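Local structure of MccB protein (Escherichia coli, 3H5N) at residues A[122-127]-A[210-215]; A[118-123]-A[144-149]. The protein initiates biosynthesis of the peptide antibiotic microcin C7 as a bacterial relative of ubiquitin E1 enzymes, binding ATP and forming an N-P bond. All blocks are in the same frame, centred on the assembly; numbering follows the deposited sequence.

Both contacts pair strand 120-124 with a parallel neighbour, interaction 1 with strand 211-214 and interaction 2 with strand 144-149, so that one strand is gripped along both edges inside the mixed sheet of a Rossmann-like ThiF domain. Val122 and Ile123 serve both. Interaction 1 is buried throughout, and its polar chemistry lies at the end of the strands, where glycines approach ATP and two waters bridge them to a serine. Interaction 2 runs from a partly exposed Lys120-Glu144 pair, through an aliphatic interior, to the carboxylate of Asp149. That carboxylate receives the amide of Cys126 from interaction 1, which joins the two at the nucleotide.

Interaction 1. Residues A[122-127]-A[210-215]; sequences VILGCG and DIWVVS. With ATP (adenosine-5'-triphosphate), chain G.
Val122 nestles against the indole of Trp212, the two side chains running alongside each other on one face of the sheet. Its CB lies 3.7 Å from Trp212 CD1 and its CG2 meets the same pyrrole side, while CG1 stands over a face of the ring. Trp212 CG is anti to its own carbonyl carbon (chi1 -67°), which sets the indole beside Val122, and NE1 is held by the carbonyl of Pro207. Farther along this face, Leu124 CD2 rests in the shallow groove where the indole and Val214 meet, 4.2 Å from Trp212 CE3 and 4.3 Å from Val214 CG2. On the opposite face the bumps are smaller: Ile123 reaches CD1 across to Val213 CB at 4.1 Å; helix 128-140 covers both residues and helix 295-314 Val213 as well.

Between these two faces the parallel strands are laced by alternating bonds, from Val122 N to Ile211 O, from Val213 N to Val122 O (2.8 Å, N-H...O angle 177°), from Leu124 N to Val213 O, and from Ser215 N to Leu124 O. Then bulk gives way to glycine. Gly125 has backbone angles that would jam a CB against the preceding carbonyl, and a CB there would also run into Ser215 OG. A water lies between Gly125 O, Val213 O and Ser215 OG; a second bridges Ser215 OG to Gly127 N, 2.8 Å from that amide. Gly127 CA meets the ribose-phosphate link, 3.4 Å from ATP O5', while Gly125 CA approaches the sugar, 3.5 Å from ATP O4', consistent with the GxGxxG loop of Rossmann-type folds. Main-chain bonds thus set the register and hydrocarbon packs both faces, whereas the nucleotide end relies on absent side chains and bound water to bring main chain to ATP.

Interaction 2. Residues A[118-123]-A[144-149]; sequences NAKVVI and EIILID. With ATP (adenosine-5'-triphosphate), chain G.
Glu144 and Lys120 begin the pairing side by side at the partly exposed end of the strands, where main-chain bonds do the holding. Glu144 N gives a bent bond to Ala119 O (3.2 Å, N-H...O angle 135°), and Glu144 O accepts Val121 N. Only that first bond is strongly bent; the others are straighter, with Ile146 N donating to Val121 O, Ile123 N to Ile146 O at 2.8 Å, and Ile148 N to Ile123 O. The charged tips, Lys120 NZ and Glu144 OE2, stay 4.3 Å apart, too far for a salt bridge.

On either face of the ladder lie hydrocarbon contacts, with Ile123 CG1 meeting Ile145 CG2 at 3.5 Å on one and Val122 CG1 pressed to Ile148 CD1 at 3.5 Å on the other. Helix 128-140 links the strands in a beta-alpha-beta crossover. At the C-terminal end of segment 144-149, Asp149 grips the ribose with both oxygens: ATP O2' donates to OD1 and O3' to OD2, each 2.7 Å away. OD1 also takes the amide of Asp151 and OD2 that of Cys126. Four donors therefore share one buried carboxylate, and the two amides probably hold it turned to receive both hydroxyls.

Interaction 1. Residues A[122-127]-A[210-215]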
loop_
_atom_site.group_PDB
_atom_site.type_symbol
_atom_site.label_atom_id
_atom_site.label_comp_id
_atom_site.label_asym_id
_atom_site.label_seq_id
_atom_site.Cartn_x
_atom_site.Cartn_y
_atom_site.Cartn_z
ATOM N N VAL A 122 -2.471 32.897 -10.343
ATOM C CA VAL A 122 -3.263 32.198 -11.351
ATOM C C VAL A 122 -2.523 30.950 -11.791
ATOM O O VAL A 122 -1.319 31.002 -12.098
ATOM C CB VAL A 122 -3.582 33.091 -12.576
ATOM C CG1 VAL A 122 -4.179 32.251 -13.703
ATOM C CG2 VAL A 122 -4.535 34.221 -12.176
ATOM N N ILE A 123 -3.252 29.829 -11.778
ATOM C CA ILE A 123 -2.763 28.558 -12.297
ATOM C C ILE A 123 -3.442 28.353 -13.646
ATOM O O ILE A 123 -4.615 27.964 -13.711
ATOM C CB ILE A 123 -3.070 27.386 -11.303
ATOM C CG1 ILE A 123 -2.592 27.728 -9.873
ATOM C CG2 ILE A 123 -2.490 26.058 -11.784
ATOM C CD1 ILE A 123 -1.059 27.863 -9.692
ATOM N N LEU A 124 -2.722 28.663 -14.724
ATOM C CA LEU A 124 -3.262 28.516 -16.077
ATOM C C LEU A 124 -2.857 27.153 -16.633
ATOM O O LEU A 124 -1.753 26.990 -17.158
ATOM C CB LEU A 124 -2.781 29.651 -16.988
ATOM C CG LEU A 124 -3.411 29.762 -18.379
ATOM C CD1 LEU A 124 -4.951 29.852 -18.288
ATOM C CD2 LEU A 124 -2.834 30.961 -19.076
ATOM N N GLY A 125 -3.756 26.182 -16.504
ATOM C CA GLY A 125 -3.430 24.781 -16.795
ATOM C C GLY A 125 -3.398 23.986 -15.506
ATOM O O GLY A 125 -2.575 24.255 -14.625
ATOM N N CYS A 126 -4.313 23.023 -15.402
ATOM C CA CYS A 126 -4.509 22.243 -14.198
ATOM C C CYS A 126 -4.242 20.764 -14.457
ATOM O O CYS A 126 -4.924 19.893 -13.902
ATOM C CB CYS A 126 -5.934 22.467 -13.649
ATOM S SG CYS A 126 -6.157 24.111 -12.931
ATOM N N GLY A 127 -3.234 20.487 -15.283
ATOM C CA GLY A 127 -2.795 19.127 -15.528
ATOM C C GLY A 127 -1.696 18.733 -14.554
ATOM O O GLY A 127 -1.729 19.107 -13.377
ATOM N N ASP A 210 -0.478 38.351 -8.987
ATOM C CA ASP A 210 0.936 38.566 -8.720
ATOM C C ASP A 210 1.798 37.917 -9.787
ATOM O O ASP A 210 2.794 38.493 -10.207
ATOM C CB ASP A 210 1.323 38.069 -7.327
ATOM C CG ASP A 210 0.876 39.021 -6.245
ATOM O OD1 ASP A 210 1.716 39.790 -5.736
ATOM O OD2 ASP A 210 -0.318 39.028 -5.920
ATOM N N ILE A 211 1.389 36.722 -10.213
ATOM C CA ILE A 211 2.060 35.974 -11.269
ATOM C C ILE A 211 1.078 34.952 -11.843
ATOM O O ILE A 211 0.175 34.499 -11.139
ATOM C CB ILE A 211 3.353 35.268 -10.712
ATOM C CG1 ILE A 211 4.255 34.747 -11.840
ATOM C CG2 ILE A 211 2.987 34.182 -9.735
ATOM C CD1 ILE A 211 5.615 34.262 -11.362
ATOM N N TRP A 212 1.237 34.609 -13.125
ATOM C CA TRP A 212 0.537 33.475 -13.722
ATOM C C TRP A 212 1.530 32.346 -13.857
ATOM O O TRP A 212 2.660 32.542 -14.353
ATOM C CB TRP A 212 0.075 33.776 -15.134
ATOM C CG TRP A 212 -0.997 34.815 -15.314
ATOM C CD1 TRP A 212 -1.587 35.606 -14.357
ATOM C CD2 TRP A 212 -1.583 35.182 -16.557
ATOM N NE1 TRP A 212 -2.517 36.440 -14.943
ATOM C CE2 TRP A 212 -2.531 36.204 -16.293
ATOM C CE3 TRP A 212 -1.402 34.747 -17.874
ATOM C CZ2 TRP A 212 -3.302 36.787 -17.304
ATOM C CZ3 TRP A 212 -2.168 35.329 -18.878
ATOM C CH2 TRP A 212 -3.106 36.340 -18.582
ATOM N N VAL A 213 1.095 31.169 -13.443
ATOM C CA VAL A 213 1.821 29.934 -13.695
ATOM C C VAL A 213 1.237 29.258 -14.934
ATOM O O VAL A 213 0.107 28.778 -14.923
ATOM C CB VAL A 213 1.752 28.972 -12.470
ATOM C CG1 VAL A 213 2.378 27.628 -12.817
ATOM C CG2 VAL A 213 2.441 29.570 -11.258
ATOM N N VAL A 214 2.027 29.182 -15.995
ATOM C CA VAL A 214 1.489 28.778 -17.287
ATOM C C VAL A 214 2.042 27.423 -17.705
ATOM O O VAL A 214 3.233 27.280 -17.970
ATOM C CB VAL A 214 1.809 29.826 -18.388
ATOM C CG1 VAL A 214 1.275 29.378 -19.734
ATOM C CG2 VAL A 214 1.271 31.213 -18.002
ATOM N N SER A 215 1.167 26.436 -17.776
ATOM C CA SER A 215 1.587 25.108 -18.195
ATOM C C SER A 215 0.626 24.551 -19.234
ATOM O O SER A 215 0.878 23.491 -19.781
ATOM C CB SER A 215 1.727 24.158 -16.995
ATOM O OG SER A 215 0.508 24.063 -16.282
HETATM P PG ATP G . -2.239 14.216 -20.887
HETATM O O1G ATP G . -3.514 13.426 -21.045
HETATM O O2G ATP G . -1.046 13.389 -20.467
HETATM O O3G ATP G . -1.917 15.184 -22.002
HETATM P PB ATP G . -3.616 16.310 -19.564
HETATM O O1B ATP G . -4.768 15.905 -18.677
HETATM O O2B ATP G . -3.904 16.837 -20.956
HETATM O O3B ATP G . -2.531 15.124 -19.579
HETATM P PA ATP G . -1.418 18.066 -19.135
HETATM O O1A ATP G . -0.447 17.407 -18.172
HETATM O O2A ATP G . -1.163 18.056 -20.620
HETATM O O3A ATP G . -2.863 17.474 -18.762
HETATM O "O5'" ATP G . -1.603 19.606 -18.686
HETATM C "C5'" ATP G . -2.168 20.588 -19.556
HETATM C "C4'" ATP G . -3.446 21.093 -18.912
HETATM O "O4'" ATP G . -3.701 22.410 -19.400
HETATM C "C3'" ATP G . -4.668 20.236 -19.239
HETATM O "O3'" ATP G . -5.461 20.078 -18.042
HETATM C "C2'" ATP G . -5.430 21.038 -20.286
HETATM O "O2'" ATP G . -6.851 20.891 -20.181
HETATM C "C1'" ATP G . -5.011 22.467 -19.977
HETATM N N9 ATP G . -4.958 23.294 -21.199
HETATM C C8 ATP G . -4.242 23.035 -22.312
HETATM N N7 ATP G . -4.416 24.020 -23.225
HETATM C C5 ATP G . -5.263 24.917 -22.685
HETATM C C6 ATP G . -5.874 26.194 -23.112
HETATM N N6 ATP G . -5.595 26.684 -24.334
HETATM N N1 ATP G . -6.704 26.830 -22.253
HETATM C C2 ATP G . -6.986 26.334 -21.023
HETATM N N3 ATP G . -6.471 25.173 -20.566
HETATM C C4 ATP G . -5.619 24.438 -21.343
HETATM O O HOH W 1 -0.264 25.791 -14.432
HETATM O O HOH W 2 -0.796 21.709 -16.100
#

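Interaction 2. Residues A[118-123]-A[144-149]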
loop_
_atom_site.group_PDB
_atom_site.type_symbol
_atom_site.label_atom_id
_atom_site.label_comp_id
_atom_site.label_asym_id
_atom_site.label_seq_id
_atom_site.Cartn_x
_atom_site.Cartn_y
_atom_site.Cartn_z
ATOM N N ASN A 118 -0.653 37.549 1.250
ATOM C CA ASN A 118 -1.349 38.586 0.493
ATOM C C ASN A 118 -1.234 38.499 -1.029
ATOM O O ASN A 118 -1.709 39.382 -1.750
ATOM C CB ASN A 118 -0.970 39.957 1.025
ATOM C CG ASN A 118 -1.433 40.160 2.455
ATOM O OD1 ASN A 118 -2.626 40.050 2.758
ATOM N ND2 ASN A 118 -0.487 40.424 3.349
ATOM N N ALA A 119 -0.645 37.407 -1.512
ATOM C CA ALA A 119 -0.444 37.191 -2.937
ATOM C C ALA A 119 -1.626 36.481 -3.599
ATOM O O ALA A 119 -2.439 35.840 -2.939
ATOM C CB ALA A 119 0.861 36.430 -3.182
ATOM N N LYS A 120 -1.716 36.639 -4.913
ATOM C CA LYS A 120 -2.731 35.991 -5.728
ATOM C C LYS A 120 -2.003 35.330 -6.877
ATOM O O LYS A 120 -1.218 35.991 -7.558
ATOM C CB LYS A 120 -3.691 37.059 -6.257
ATOM C CG LYS A 120 -4.793 36.568 -7.177
ATOM C CD LYS A 120 -5.569 37.771 -7.646
ATOM C CE LYS A 120 -6.953 37.411 -8.087
ATOM N NZ LYS A 120 -7.823 38.630 -8.127
ATOM N N VAL A 121 -2.249 34.038 -7.091
ATOM C CA VAL A 121 -1.573 33.310 -8.161
ATOM C C VAL A 121 -2.569 32.602 -9.052
ATOM O O VAL A 121 -3.417 31.827 -8.581
ATOM C CB VAL A 121 -0.530 32.300 -7.627
ATOM C CG1 VAL A 121 0.200 31.625 -8.796
ATOM C CG2 VAL A 121 0.490 33.018 -6.735
ATOM N N VAL A 122 -2.471 32.897 -10.343
ATOM C CA VAL A 122 -3.263 32.198 -11.351
ATOM C C VAL A 122 -2.523 30.950 -11.791
ATOM O O VAL A 122 -1.319 31.002 -12.098
ATOM C CB VAL A 122 -3.582 33.091 -12.576
ATOM C CG1 VAL A 122 -4.179 32.251 -13.703
ATOM C CG2 VAL A 122 -4.535 34.221 -12.176
ATOM N N ILE A 123 -3.252 29.829 -11.778
ATOM C CA ILE A 123 -2.763 28.558 -12.297
ATOM C C ILE A 123 -3.442 28.353 -13.646
ATOM O O ILE A 123 -4.615 27.964 -13.711
ATOM C CB ILE A 123 -3.070 27.386 -11.303
ATOM C CG1 ILE A 123 -2.592 27.728 -9.873
ATOM C CG2 ILE A 123 -2.490 26.058 -11.784
ATOM C CD1 ILE A 123 -1.059 27.863 -9.692
ATOM N N GLU A 144 -4.395 33.419 -2.138
ATOM C CA GLU A 144 -5.428 33.220 -3.145
ATOM C C GLU A 144 -4.891 32.484 -4.373
ATOM O O GLU A 144 -3.897 32.888 -4.978
ATOM C CB GLU A 144 -6.072 34.547 -3.567
ATOM C CG GLU A 144 -7.349 34.329 -4.398
ATOM C CD GLU A 144 -8.164 35.597 -4.626
ATOM O OE1 GLU A 144 -7.847 36.649 -4.023
ATOM O OE2 GLU A 144 -9.138 35.531 -5.408
ATOM N N ILE A 145 -5.567 31.411 -4.745
ATOM C CA ILE A 145 -5.202 30.660 -5.938
ATOM C C ILE A 145 -6.409 30.538 -6.847
ATOM O O ILE A 145 -7.483 30.106 -6.416
ATOM C CB ILE A 145 -4.624 29.268 -5.596
ATOM C CG1 ILE A 145 -3.407 29.399 -4.679
ATOM C CG2 ILE A 145 -4.235 28.510 -6.880
ATOM C CD1 ILE A 145 -2.931 28.063 -4.087
ATOM N N ILE A 146 -6.205 30.937 -8.100
ATOM C CA ILE A 146 -7.215 30.899 -9.147
ATOM C C ILE A 146 -6.893 29.819 -10.184
ATOM O O ILE A 146 -5.874 29.889 -10.887
ATOM C CB ILE A 146 -7.344 32.281 -9.810
ATOM C CG1 ILE A 146 -7.649 33.335 -8.729
ATOM C CG2 ILE A 146 -8.354 32.246 -10.961
ATOM C CD1 ILE A 146 -7.698 34.725 -9.218
ATOM N N LEU A 147 -7.772 28.823 -10.270
ATOM C CA LEU A 147 -7.565 27.661 -11.133
ATOM C C LEU A 147 -8.265 27.817 -12.472
ATOM O O LEU A 147 -9.477 28.011 -12.522
ATOM C CB LEU A 147 -8.066 26.393 -10.436
ATOM C CG LEU A 147 -7.461 26.191 -9.045
ATOM C CD1 LEU A 147 -8.267 25.152 -8.274
ATOM C CD2 LEU A 147 -5.986 25.798 -9.157
ATOM N N ILE A 148 -7.502 27.733 -13.560
ATOM C CA ILE A 148 -8.094 27.851 -14.888
ATOM C C ILE A 148 -7.826 26.617 -15.751
ATOM O O ILE A 148 -6.683 26.248 -16.007
ATOM C CB ILE A 148 -7.681 29.169 -15.591
ATOM C CG1 ILE A 148 -8.127 30.369 -14.754
ATOM C CG2 ILE A 148 -8.299 29.261 -16.988
ATOM C CD1 ILE A 148 -7.361 31.652 -15.024
ATOM N N ASP A 149 -8.913 25.990 -16.182
ATOM C CA ASP A 149 -8.887 24.852 -17.081
ATOM C C ASP A 149 -10.335 24.656 -17.542
ATOM O O ASP A 149 -11.260 25.198 -16.928
ATOM C CB ASP A 149 -8.396 23.593 -16.343
ATOM C CG ASP A 149 -7.680 22.616 -17.263
ATOM O OD1 ASP A 149 -8.315 22.048 -18.180
ATOM O OD2 ASP A 149 -6.465 22.410 -17.080
HETATM P PG ATP G . -2.239 14.216 -20.887
HETATM O O1G ATP G . -3.514 13.426 -21.045
HETATM O O2G ATP G . -1.046 13.389 -20.467
HETATM O O3G ATP G . -1.917 15.184 -22.002
HETATM P PB ATP G . -3.616 16.310 -19.564
HETATM O O1B ATP G . -4.768 15.905 -18.677
HETATM O O2B ATP G . -3.904 16.837 -20.956
HETATM O O3B ATP G . -2.531 15.124 -19.579
HETATM P PA ATP G . -1.418 18.066 -19.135
HETATM O O1A ATP G . -0.447 17.407 -18.172
HETATM O O2A ATP G . -1.163 18.056 -20.620
HETATM O O3A ATP G . -2.863 17.474 -18.762
HETATM O "O5'" ATP G . -1.603 19.606 -18.686
HETATM C "C5'" ATP G . -2.168 20.588 -19.556
HETATM C "C4'" ATP G . -3.446 21.093 -18.912
HETATM O "O4'" ATP G . -3.701 22.410 -19.400
HETATM C "C3'" ATP G . -4.668 20.236 -19.239
HETATM O "O3'" ATP G . -5.461 20.078 -18.042
HETATM C "C2'" ATP G . -5.430 21.038 -20.286
HETATM O "O2'" ATP G . -6.851 20.891 -20.181
HETATM C "C1'" ATP G . -5.011 22.467 -19.977
HETATM N N9 ATP G . -4.958 23.294 -21.199
HETATM C C8 ATP G . -4.242 23.035 -22.312
HETATM N N7 ATP G . -4.416 24.020 -23.225
HETATM C C5 ATP G . -5.263 24.917 -22.685
HETATM C C6 ATP G . -5.874 26.194 -23.112
HETATM N N6 ATP G . -5.595 26.684 -24.334
HETATM N N1 ATP G . -6.704 26.830 -22.253
HETATM C C2 ATP G . -6.986 26.334 -21.023
HETATM N N3 ATP G . -6.471 25.173 -20.566
HETATM C C4 ATP G . -5.619 24.438 -21.343
#